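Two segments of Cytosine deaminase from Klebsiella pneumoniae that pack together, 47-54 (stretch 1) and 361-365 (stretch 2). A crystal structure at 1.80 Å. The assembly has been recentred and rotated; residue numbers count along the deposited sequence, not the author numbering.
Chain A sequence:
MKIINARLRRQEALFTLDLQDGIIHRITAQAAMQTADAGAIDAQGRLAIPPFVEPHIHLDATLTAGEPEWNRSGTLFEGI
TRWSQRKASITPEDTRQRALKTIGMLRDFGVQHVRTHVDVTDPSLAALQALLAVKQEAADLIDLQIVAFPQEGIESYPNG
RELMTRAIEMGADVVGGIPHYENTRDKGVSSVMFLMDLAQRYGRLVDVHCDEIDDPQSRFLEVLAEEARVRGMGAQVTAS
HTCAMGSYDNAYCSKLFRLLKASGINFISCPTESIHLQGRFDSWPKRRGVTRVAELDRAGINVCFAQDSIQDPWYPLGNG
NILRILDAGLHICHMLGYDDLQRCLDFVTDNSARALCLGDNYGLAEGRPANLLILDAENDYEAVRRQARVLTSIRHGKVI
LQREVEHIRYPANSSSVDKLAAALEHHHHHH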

# COMPACT_ATOMS: atom_id res chain seq x y z
N LEU A 47 -2.25 2.90 -22.16
CA LEU A 47 -1.13 3.81 -22.03
C LEU A 47 0.22 3.18 -22.43
O LEU A 47 0.56 2.08 -21.99
CB LEU A 47 -1.08 4.25 -20.57
CG LEU A 47 -0.34 5.47 -20.06
CD1 LEU A 47 -0.73 6.71 -20.83
CD2 LEU A 47 -0.68 5.62 -18.59
N ALA A 48 0.98 3.87 -23.28
CA ALA A 48 2.38 3.52 -23.52
C ALA A 48 3.26 4.49 -22.74
O ALA A 48 3.09 5.70 -22.83
CB ALA A 48 2.71 3.59 -25.01
N ILE A 49 4.20 3.96 -21.96
CA ILE A 49 5.09 4.79 -21.15
C ILE A 49 6.52 4.29 -21.27
O ILE A 49 6.75 3.13 -21.63
CB ILE A 49 4.72 4.73 -19.65
CG1 ILE A 49 4.67 3.28 -19.19
CG2 ILE A 49 3.40 5.42 -19.39
CD1 ILE A 49 4.63 3.12 -17.69
N PRO A 50 7.49 5.16 -20.97
CA PRO A 50 8.86 4.67 -20.84
C PRO A 50 8.94 3.72 -19.62
O PRO A 50 8.02 3.71 -18.79
CB PRO A 50 9.67 5.95 -20.61
CG PRO A 50 8.67 6.92 -20.02
CD PRO A 50 7.40 6.62 -20.76
N PRO A 51 9.99 2.89 -19.54
CA PRO A 51 10.02 1.85 -18.50
C PRO A 51 9.99 2.41 -17.08
O PRO A 51 10.39 3.56 -16.85
CB PRO A 51 11.35 1.14 -18.74
CG PRO A 51 11.73 1.49 -20.16
CD PRO A 51 11.19 2.86 -20.39
N PHE A 52 9.51 1.62 -16.14
CA PHE A 52 9.61 2.03 -14.75
C PHE A 52 11.08 2.04 -14.34
O PHE A 52 11.91 1.34 -14.94
CB PHE A 52 8.81 1.09 -13.84
CG PHE A 52 7.32 1.26 -13.96
CD1 PHE A 52 6.52 0.22 -14.39
CD2 PHE A 52 6.71 2.47 -13.64
CE1 PHE A 52 5.14 0.37 -14.50
CE2 PHE A 52 5.34 2.63 -13.74
CZ PHE A 52 4.56 1.58 -14.18
N VAL A 53 11.40 2.84 -13.33
CA VAL A 53 12.76 2.95 -12.82
C VAL A 53 12.76 2.55 -11.34
O VAL A 53 11.85 2.89 -10.60
CB VAL A 53 13.28 4.40 -12.96
CG1 VAL A 53 14.70 4.52 -12.43
CG2 VAL A 53 13.18 4.87 -14.40
N GLU A 54 13.78 1.79 -10.94
CA GLU A 54 14.01 1.51 -9.53
C GLU A 54 15.30 2.21 -9.16
O GLU A 54 16.38 1.63 -9.31
CB GLU A 54 14.13 0.01 -9.29
CG GLU A 54 14.46 -0.33 -7.83
CD GLU A 54 13.67 0.54 -6.85
OE1 GLU A 54 12.49 0.22 -6.60
OE2 GLU A 54 14.22 1.55 -6.35
N ASN A 361 18.73 8.84 -23.10
CA ASN A 361 18.57 7.39 -23.14
C ASN A 361 17.24 6.93 -22.53
O ASN A 361 16.99 5.74 -22.39
CB ASN A 361 19.76 6.69 -22.47
CG ASN A 361 21.04 6.83 -23.26
OD1 ASN A 361 21.03 6.79 -24.49
ND2 ASN A 361 22.16 7.00 -22.57
N TYR A 362 16.39 7.89 -22.20
CA TYR A 362 15.11 7.61 -21.55
C TYR A 362 14.04 8.54 -22.10
O TYR A 362 14.30 9.71 -22.36
CB TYR A 362 15.24 7.79 -20.04
CG TYR A 362 14.00 7.36 -19.27
CD1 TYR A 362 12.93 8.24 -19.07
CD2 TYR A 362 13.89 6.08 -18.75
CE1 TYR A 362 11.80 7.85 -18.37
CE2 TYR A 362 12.76 5.68 -18.05
CZ TYR A 362 11.73 6.57 -17.86
OH TYR A 362 10.61 6.18 -17.17
N GLY A 363 12.82 8.02 -22.28
CA GLY A 363 11.70 8.85 -22.68
C GLY A 363 11.14 8.52 -24.05
O GLY A 363 11.88 8.12 -24.96
N LEU A 364 9.83 8.69 -24.22
CA LEU A 364 9.20 8.42 -25.51
C LEU A 364 9.30 9.63 -26.42
O LEU A 364 8.38 10.45 -26.50
CB LEU A 364 7.73 8.01 -25.34
CG LEU A 364 7.51 6.81 -24.42
CD1 LEU A 364 6.09 6.30 -24.55
CD2 LEU A 364 8.50 5.70 -24.73
N ALA A 365 10.43 9.73 -27.11
CA ALA A 365 10.67 10.78 -28.10
C ALA A 365 11.37 10.13 -29.27
O ALA A 365 12.13 9.18 -29.11
CB ALA A 365 11.55 11.86 -27.50

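The two stretches run in nearly opposite directions (167° apart) and bury 314 Å² between them, through mainly apolar side-chain contacts and a single hydrogen bond. At Ala 48 the CA-to-CB bond lies sideways to stretch 2, and Leu 364 CD1 sits 3.5 Å from Ala 48 O and 4.4 Å from Ala 48 CB. The CA-to-CB bond of Ile 49 points away, so this residue meets Leu 364 through its backbone, with Ile 49 CA 3.9 Å from Leu 364 CD1.

Pro 50 is the centre of the contact. Its CA-to-CB bond points toward stretch 2, and its ring fits between two side chains: Pro 50 CD packs 3.7 Å from Leu 364 CG, while Pro 50 CB lies over one face of the Tyr 362 ring, 3.5 Å from Tyr 362 CZ, in a CH-pi contact. Between these partners, Gly 363 brings its CA within 4.1 Å of Pro 50 CB; its backbone angles (115/147) themselves call for glycine.

Pro 51 contributes its carbonyl, which accepts a hydrogen bond from Tyr 362 OH (Tyr 362 OH to Pro 51 O, 2.6 Å), near the plane of the ring. Tyr 362 is buried and suits this place by pairing an apolar ring with a hydroxyl donor. Phe 52 turns away, and Val 53, also buried, points back, placing CG2 3.8 Å from Tyr 362 CE2 to extend the apolar packing around the tyrosine.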